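Local coordinates for carbohydrate kinase, FGGY (Rhodospirillum rubrum, PDB 3IFR), which probably phosphorylates D-xylulose as an FGGY-family xylulose kinase, a member of the actin-like ATPase superfamily, at residues Gly84-Val89 with Ala182-Phe187; Leu290-Tyr295 with Leu453-Val458; Gln402-Ser407 with Asp422-Pro427. One frame throughout, in Å; residues are numbered along the deposited sequence.

Contact 1 (Gly84-Val89 with Ala182-Phe187)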
# COMPACT_ATOMS: atom_id res chain seq x y z
N GLY A 84 6.82 3.40 6.17
CA GLY A 84 7.60 2.61 5.25
C GLY A 84 6.83 1.37 4.81
O GLY A 84 5.70 1.15 5.22
N MSE A 85 7.46 0.53 3.99
CA MSE A 85 6.78 -0.68 3.51
C MSE A 85 6.51 -1.68 4.66
O MSE A 85 7.21 -1.70 5.67
CB MSE A 85 7.56 -1.28 2.35
CG MSE A 85 8.62 -2.32 2.74
SE MSE A 85 10.17 -1.75 3.84
CE MSE A 85 11.40 -1.03 2.46
N LEU A 86 5.49 -2.51 4.51
CA LEU A 86 5.19 -3.55 5.49
C LEU A 86 4.45 -4.72 4.80
O LEU A 86 3.96 -4.58 3.67
CB LEU A 86 4.31 -3.00 6.65
CG LEU A 86 2.83 -2.67 6.37
CD1 LEU A 86 2.04 -2.39 7.66
CD2 LEU A 86 2.70 -1.47 5.40
N PRO A 87 4.41 -5.88 5.45
CA PRO A 87 5.21 -6.13 6.66
C PRO A 87 6.61 -6.59 6.26
O PRO A 87 6.75 -7.59 5.54
CB PRO A 87 4.48 -7.29 7.33
CG PRO A 87 3.20 -7.50 6.55
CD PRO A 87 3.44 -6.94 5.19
N ALA A 88 7.64 -5.85 6.67
CA ALA A 88 8.99 -6.29 6.44
C ALA A 88 9.27 -7.14 7.67
O ALA A 88 8.62 -6.98 8.72
CB ALA A 88 9.93 -5.11 6.35
N VAL A 89 10.18 -8.09 7.53
CA VAL A 89 10.59 -8.91 8.66
C VAL A 89 12.04 -8.61 8.98
O VAL A 89 12.94 -8.94 8.20
CB VAL A 89 10.45 -10.40 8.34
CG1 VAL A 89 11.06 -11.26 9.44
CG2 VAL A 89 8.96 -10.77 8.10
N ALA A 182 1.73 -5.57 13.10
CA ALA A 182 1.30 -6.76 13.80
C ALA A 182 0.03 -7.41 13.21
O ALA A 182 -0.11 -8.63 13.17
CB ALA A 182 1.14 -6.46 15.30
N LEU A 183 -0.90 -6.59 12.75
CA LEU A 183 -2.13 -7.05 12.12
C LEU A 183 -1.86 -7.63 10.72
O LEU A 183 -2.24 -8.76 10.41
CB LEU A 183 -3.07 -5.86 11.98
CG LEU A 183 -4.59 -5.98 12.15
CD1 LEU A 183 -5.36 -5.15 11.03
CD2 LEU A 183 -5.08 -7.39 12.22
N GLU A 184 -1.20 -6.88 9.85
CA GLU A 184 -0.88 -7.47 8.57
C GLU A 184 -0.07 -8.72 8.84
O GLU A 184 -0.25 -9.73 8.18
CB GLU A 184 -0.15 -6.49 7.65
CG GLU A 184 -1.05 -5.33 7.23
CD GLU A 184 -0.59 -4.65 5.98
OE1 GLU A 184 0.15 -5.24 5.17
OE2 GLU A 184 -0.98 -3.51 5.80
N GLY A 185 0.79 -8.65 9.85
CA GLY A 185 1.70 -9.73 10.18
C GLY A 185 1.11 -11.03 10.71
O GLY A 185 1.76 -12.06 10.63
N GLY A 186 -0.09 -10.98 11.30
CA GLY A 186 -0.76 -12.19 11.77
C GLY A 186 -0.78 -12.28 13.27
O GLY A 186 -1.17 -13.30 13.82
N PHE A 187 -0.39 -11.22 13.96
CA PHE A 187 -0.31 -11.32 15.41
C PHE A 187 -1.48 -10.75 16.19
O PHE A 187 -1.61 -11.02 17.40
CB PHE A 187 0.99 -10.71 15.91
CG PHE A 187 2.22 -11.33 15.32
CD1 PHE A 187 2.31 -12.70 15.16
CD2 PHE A 187 3.30 -10.54 14.94
CE1 PHE A 187 3.45 -13.28 14.60
CE2 PHE A 187 4.48 -11.13 14.41
CZ PHE A 187 4.53 -12.50 14.25

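Contact 2 (Leu290-Tyr295 with Leu453-Val458)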
# COMPACT_ATOMS: atom_id res chain seq x y z
N LEU A 290 -5.03 5.40 9.95
CA LEU A 290 -4.27 6.26 10.86
C LEU A 290 -5.27 7.08 11.65
O LEU A 290 -5.09 7.32 12.85
CB LEU A 290 -3.29 7.17 10.12
CG LEU A 290 -2.35 6.51 9.10
CD1 LEU A 290 -1.34 7.47 8.50
CD2 LEU A 290 -1.65 5.35 9.78
N VAL A 291 -6.36 7.47 11.00
CA VAL A 291 -7.42 8.20 11.71
C VAL A 291 -8.06 7.36 12.84
O VAL A 291 -8.62 6.28 12.61
CB VAL A 291 -8.48 8.75 10.74
CG1 VAL A 291 -9.54 9.50 11.50
CG2 VAL A 291 -7.85 9.68 9.73
N PRO A 292 -7.96 7.85 14.07
CA PRO A 292 -8.37 7.08 15.24
C PRO A 292 -9.79 6.66 15.11
O PRO A 292 -10.61 7.49 14.85
CB PRO A 292 -8.24 8.10 16.36
CG PRO A 292 -7.12 9.00 15.89
CD PRO A 292 -7.35 9.13 14.43
N GLY A 293 -10.09 5.38 15.26
CA GLY A 293 -11.47 4.98 15.24
C GLY A 293 -11.85 4.34 13.94
O GLY A 293 -12.82 3.59 13.86
N LEU A 294 -11.09 4.61 12.90
CA LEU A 294 -11.41 4.05 11.60
C LEU A 294 -10.56 2.84 11.23
O LEU A 294 -9.43 2.67 11.76
CB LEU A 294 -11.40 5.13 10.51
CG LEU A 294 -12.32 6.36 10.78
CD1 LEU A 294 -12.37 7.28 9.61
CD2 LEU A 294 -13.76 5.97 11.19
N TYR A 295 -11.13 1.99 10.38
CA TYR A 295 -10.44 0.90 9.72
C TYR A 295 -10.17 1.27 8.25
O TYR A 295 -10.73 2.24 7.73
CB TYR A 295 -11.28 -0.37 9.84
CG TYR A 295 -11.46 -0.82 11.27
CD1 TYR A 295 -12.52 -0.40 12.03
CD2 TYR A 295 -10.54 -1.67 11.87
CE1 TYR A 295 -12.68 -0.82 13.36
CE2 TYR A 295 -10.70 -2.10 13.19
CZ TYR A 295 -11.76 -1.66 13.92
OH TYR A 295 -11.91 -2.07 15.23
N LEU A 453 -5.85 21.86 13.37
CA LEU A 453 -6.03 21.13 12.15
C LEU A 453 -6.76 19.85 12.27
O LEU A 453 -6.63 19.17 13.22
CB LEU A 453 -4.69 20.84 11.52
CG LEU A 453 -3.90 22.08 11.18
CD1 LEU A 453 -2.49 21.81 11.35
CD2 LEU A 453 -4.22 22.49 9.79
N GLY A 454 -7.55 19.52 11.28
CA GLY A 454 -8.16 18.21 11.21
C GLY A 454 -7.45 17.29 10.25
O GLY A 454 -6.65 17.73 9.50
N TRP A 455 -7.77 16.01 10.29
CA TRP A 455 -7.20 15.01 9.41
C TRP A 455 -7.46 15.34 7.95
O TRP A 455 -6.60 15.34 7.11
CB TRP A 455 -7.70 13.61 9.78
CG TRP A 455 -7.24 13.13 11.10
CD1 TRP A 455 -7.91 13.21 12.24
CD2 TRP A 455 -6.00 12.51 11.42
NE1 TRP A 455 -7.20 12.70 13.25
CE2 TRP A 455 -6.00 12.26 12.78
CE3 TRP A 455 -4.88 12.14 10.68
CZ2 TRP A 455 -4.94 11.67 13.43
CZ3 TRP A 455 -3.87 11.54 11.31
CH2 TRP A 455 -3.89 11.31 12.68
N ASP A 456 -8.71 15.55 7.66
CA ASP A 456 -9.26 16.50 6.76
C ASP A 456 -8.29 17.41 6.00
O ASP A 456 -8.31 17.55 4.81
CB ASP A 456 -10.12 17.37 7.66
CG ASP A 456 -11.34 17.79 7.03
OD1 ASP A 456 -12.12 16.96 6.58
OD2 ASP A 456 -11.53 18.99 6.98
N ASP A 457 -7.43 18.06 6.75
CA ASP A 457 -6.66 19.13 6.21
C ASP A 457 -5.43 18.76 5.41
O ASP A 457 -4.85 19.58 4.76
CB ASP A 457 -6.41 20.13 7.29
CG ASP A 457 -7.58 20.93 7.56
OD1 ASP A 457 -8.01 21.58 6.62
OD2 ASP A 457 -8.11 20.90 8.66
N VAL A 458 -5.09 17.48 5.45
CA VAL A 458 -3.95 16.97 4.78
C VAL A 458 -3.88 17.41 3.33
O VAL A 458 -2.85 17.53 2.76
CB VAL A 458 -3.94 15.45 4.83
CG1 VAL A 458 -5.04 14.89 4.01
CG2 VAL A 458 -2.68 14.93 4.38

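Contact 3 (Gln402-Ser407 with Asp422-Pro427)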
# COMPACT_ATOMS: atom_id res chain seq x y z
N GLN A 402 -18.39 5.59 -1.06
CA GLN A 402 -19.20 6.62 -1.69
C GLN A 402 -18.47 7.82 -2.28
O GLN A 402 -18.95 8.44 -3.24
CB GLN A 402 -20.30 7.09 -0.74
CG GLN A 402 -19.79 7.77 0.51
CD GLN A 402 -20.92 8.36 1.34
OE1 GLN A 402 -22.06 7.86 1.33
NE2 GLN A 402 -20.62 9.44 2.06
N ARG A 403 -17.34 8.17 -1.69
CA ARG A 403 -16.59 9.33 -2.14
C ARG A 403 -15.25 8.83 -2.69
O ARG A 403 -14.45 8.22 -1.94
CB ARG A 403 -16.38 10.22 -0.95
CG ARG A 403 -16.06 11.65 -1.18
CD ARG A 403 -15.33 12.06 0.08
NE ARG A 403 -15.04 13.46 0.24
CZ ARG A 403 -14.13 13.90 1.11
NH1 ARG A 403 -13.44 13.03 1.82
NH2 ARG A 403 -13.90 15.20 1.25
N PHE A 404 -15.02 9.07 -3.98
CA PHE A 404 -13.96 8.42 -4.76
C PHE A 404 -12.86 9.36 -5.25
O PHE A 404 -13.13 10.46 -5.74
CB PHE A 404 -14.53 7.72 -5.99
CG PHE A 404 -15.45 6.60 -5.65
CD1 PHE A 404 -14.97 5.31 -5.55
CD2 PHE A 404 -16.80 6.84 -5.37
CE1 PHE A 404 -15.82 4.27 -5.19
CE2 PHE A 404 -17.64 5.82 -5.02
CZ PHE A 404 -17.17 4.54 -4.93
N PHE A 405 -11.62 8.88 -5.14
CA PHE A 405 -10.46 9.66 -5.51
C PHE A 405 -9.60 8.78 -6.38
O PHE A 405 -9.53 7.57 -6.15
CB PHE A 405 -9.69 10.11 -4.26
CG PHE A 405 -10.52 10.91 -3.27
CD1 PHE A 405 -10.39 12.29 -3.17
CD2 PHE A 405 -11.47 10.30 -2.45
CE1 PHE A 405 -11.16 13.03 -2.26
CE2 PHE A 405 -12.22 11.03 -1.55
CZ PHE A 405 -12.07 12.38 -1.46
N ALA A 406 -8.94 9.35 -7.38
CA ALA A 406 -7.92 8.60 -8.08
C ALA A 406 -6.58 9.32 -7.99
O ALA A 406 -6.51 10.55 -7.96
CB ALA A 406 -8.32 8.30 -9.50
N SER A 407 -5.52 8.55 -7.91
CA SER A 407 -4.18 9.09 -7.82
C SER A 407 -3.25 8.23 -8.65
O SER A 407 -3.67 7.22 -9.24
CB SER A 407 -3.70 9.06 -6.38
OG SER A 407 -3.31 7.75 -6.07
N ASP A 422 -17.30 6.63 -15.88
CA ASP A 422 -18.48 6.11 -16.59
C ASP A 422 -18.81 4.67 -16.18
O ASP A 422 -19.97 4.21 -16.33
CB ASP A 422 -18.32 6.15 -18.11
CG ASP A 422 -18.40 7.56 -18.69
OD1 ASP A 422 -18.95 8.45 -18.01
OD2 ASP A 422 -17.90 7.75 -19.83
N VAL A 423 -17.81 3.97 -15.67
CA VAL A 423 -18.02 2.55 -15.30
C VAL A 423 -18.51 2.48 -13.86
O VAL A 423 -19.36 1.66 -13.47
CB VAL A 423 -16.71 1.77 -15.43
CG1 VAL A 423 -16.70 0.59 -14.47
CG2 VAL A 423 -16.48 1.35 -16.89
N LEU A 424 -17.94 3.37 -13.07
CA LEU A 424 -18.23 3.42 -11.68
C LEU A 424 -19.57 4.15 -11.53
O LEU A 424 -20.37 3.82 -10.68
CB LEU A 424 -17.13 4.20 -10.98
CG LEU A 424 -17.13 4.10 -9.48
CD1 LEU A 424 -16.63 2.73 -9.11
CD2 LEU A 424 -16.23 5.22 -8.91
N GLN A 425 -19.79 5.17 -12.34
CA GLN A 425 -21.06 5.88 -12.27
C GLN A 425 -21.08 6.61 -10.92
O GLN A 425 -22.10 6.69 -10.22
CB GLN A 425 -22.17 4.84 -12.40
CG GLN A 425 -23.24 4.99 -13.51
CD GLN A 425 -23.01 6.02 -14.60
OE1 GLN A 425 -22.23 5.84 -15.52
NE2 GLN A 425 -23.79 7.08 -14.54
N ARG A 426 -19.91 7.13 -10.55
CA ARG A 426 -19.82 8.12 -9.48
C ARG A 426 -18.73 9.10 -9.82
O ARG A 426 -17.83 8.78 -10.58
CB ARG A 426 -19.56 7.46 -8.14
CG ARG A 426 -20.85 7.11 -7.43
CD ARG A 426 -20.71 5.81 -6.69
NE ARG A 426 -21.93 5.34 -6.01
CZ ARG A 426 -23.17 5.51 -6.47
NH1 ARG A 426 -23.39 6.15 -7.61
NH2 ARG A 426 -24.18 5.02 -5.78
N PRO A 427 -18.82 10.33 -9.30
CA PRO A 427 -17.77 11.29 -9.61
C PRO A 427 -16.41 10.81 -9.10
O PRO A 427 -16.38 10.20 -8.03
CB PRO A 427 -18.23 12.56 -8.86
CG PRO A 427 -19.73 12.41 -8.76
CD PRO A 427 -19.89 10.94 -8.49
O HOH W 1 -17.24 10.55 -5.74

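Contact 1 (Gly84-Val89 with Ala182-Phe187)
Pro-87 and Gly-185 mark the closest backbone approach, with CA atoms 6.1 Å apart, where the loop after strand 77-84 meets the last turn of helix 179-185. The peptide bond before Pro-87 is cis. Leu-86 and Pro-87 both direct their CB atoms at the helix and meet one side chain, Glu-184. That chain crosses each of them at about a right angle. Its base touches the proline ring, Glu-184 CB lying 3.7 Å from Pro-87 CG. Its carboxylate spreads over both residues: Glu-184 OE1 is 3.7 Å from Pro-87 CD, and Glu-184 OE2 is 3.7 Å from Leu-86 CD1. CG of Glu-184 stands anti to its own carbonyl carbon (chi1 -67°), and the extended chain carries the carboxylate past the proline to the leucine. These are van der Waals contacts. Outside the two segments, the carboxylate of Asp-287 comes close to Glu-184 OE2, two like charges together, and a bound phosphate ion lies near Glu-184 OE1. The ion probably comes from the crystallisation liquor but may mark a pocket. An alanine in place of Glu-184 would probably leave Leu-86 and Pro-87 CD without the carboxylate that lies against them. Just past Glu-184 the helix ends in a Schellman motif. Phe-187 N bonds Ala-182 O at 2.7 Å, and Gly-186 turns with positive phi. Strand 77-84 is an inner strand of the first sheet, and the loop leaving it is wedged between helices. Helix 245-252 touches Leu-86 and Glu-184 through His-246, and helix 139-149 reaches Pro-87 through Val-139.

Contact 2 (Leu290-Tyr295 with Leu453-Val458)
The indole of Trp-455 carries Val-291 CG2 over one face, while Pro-292 CD and the carbonyl oxygen of Leu-290 approach it obliquely. The methyl sits over the pyrrole half, offset toward the rim. Val-291 CG2 lies 4.0 Å from the centroid of the five-membered ring of Trp-455 and 28° off its normal, a CH-pi contact. Val-291 CG2 is 3.8 Å from Trp-455 CG and equally far from Trp-455 CD2. The other methyl, Val-291 CG1, stands above Trp-455 CD1 on the same side of the indole, 4.1 Å away. Both methyls can reach the indole because CG1 is anti to the backbone N (chi1 -179°) and CG2 lies beside it. Pro-292 CD comes in obliquely, 3.6 Å from Trp-455 CZ2. Leu-290 O is farther off, 4.2 Å from Trp-455 CH2. Val-291 also begins a type II beta turn that ends at Leu-294, with Gly-293 in the position of positive phi. The tryptophan opens a 3-10 segment. Before it, Gly-454 N bonds Asp-457 OD2 at 3.0 Å through the anti lone pair of the carboxylate. This bond pins the start of the turn that presents the indole. Leu-251 of helix 245-252 and Ile-447 of helix 437-448 also touch Trp-455, and Leu-290 packs on helix 245-252 too. The two loops are therefore joined by dispersion and CH-pi contacts. Such chemistry depends on shape and on shielding from water more than on direction, while polar groups such as Gly-454 O find partners elsewhere, here Trp-443 NE1.

Contact 3 (Gln402-Ser407 with Asp422-Pro427)
Phe-404 and Leu-424 form the tight part of this contact, and Arg-426 and Pro-427 its looser, more solvent-exposed side. The leucine comes from the helix end to meet the ring head-on. Its CD2 lies over the ring face, 3.6 Å from the centroid of the Phe-404 ring and 14° off the normal, a clear CH-pi contact. Leu-424 CG is anti to the backbone N (chi1 -168°), which carries the branch out to the aromatic ring. Leu-424 CD2 is also 3.6 Å from Phe-404 CD1. Val-391 of helix 372-397 touches both residues, and Phe-404 is buried. Farther along the ring, the arginine approaches obliquely through its aliphatic part, from the same side of the ring plane as the leucine: Arg-426 CD is 3.5 Å from Phe-404 CE2. The guanidinium plane is turned 53° from the ring, so the two do not stack. Arg-426 NH1 instead folds back to Gln-425 O at 3.0 Å, in a bent bond tilted from the carbonyl plane. Arg-426 as a whole is exposed. A water lies in the plane of the phenylalanine ring at its edge. It accepts from Phe-404 N at 3.2 Å and donates to Pro-427 O; the second distance is short, so its exact place is doubtful. The contact belongs to a beta-alpha-beta unit. Strand 403-407 leads to helix 414-424, which ends where Gln-425 takes positive phi, and the chain then enters strand 428-432. That strand runs parallel to 403-407, with Phe-404 and Gln-429 bonded through their backbones. On the other flank of 403-407 lies strand 260-265.

From the N terminus, contact 1 comes first. It closes a loop of 92 residues between the end of strand 77-84 and helix 179-185, all in the N-terminal half of the chain. Contact 2 opens only after that loop is complete. It brings the loop before strand 298-301 to the loop before strand 463-468, the two outermost strands of the second sheet. Contact 3 falls within this long excursion and closes a short loop of 14 residues in one beta-alpha-beta unit of the same sheet. No loops cross. Contacts 1 and 3 lie on opposite sides of the chain's centre, their centres about 30 Å apart. Helix 245-252 borders contacts 1 and 2.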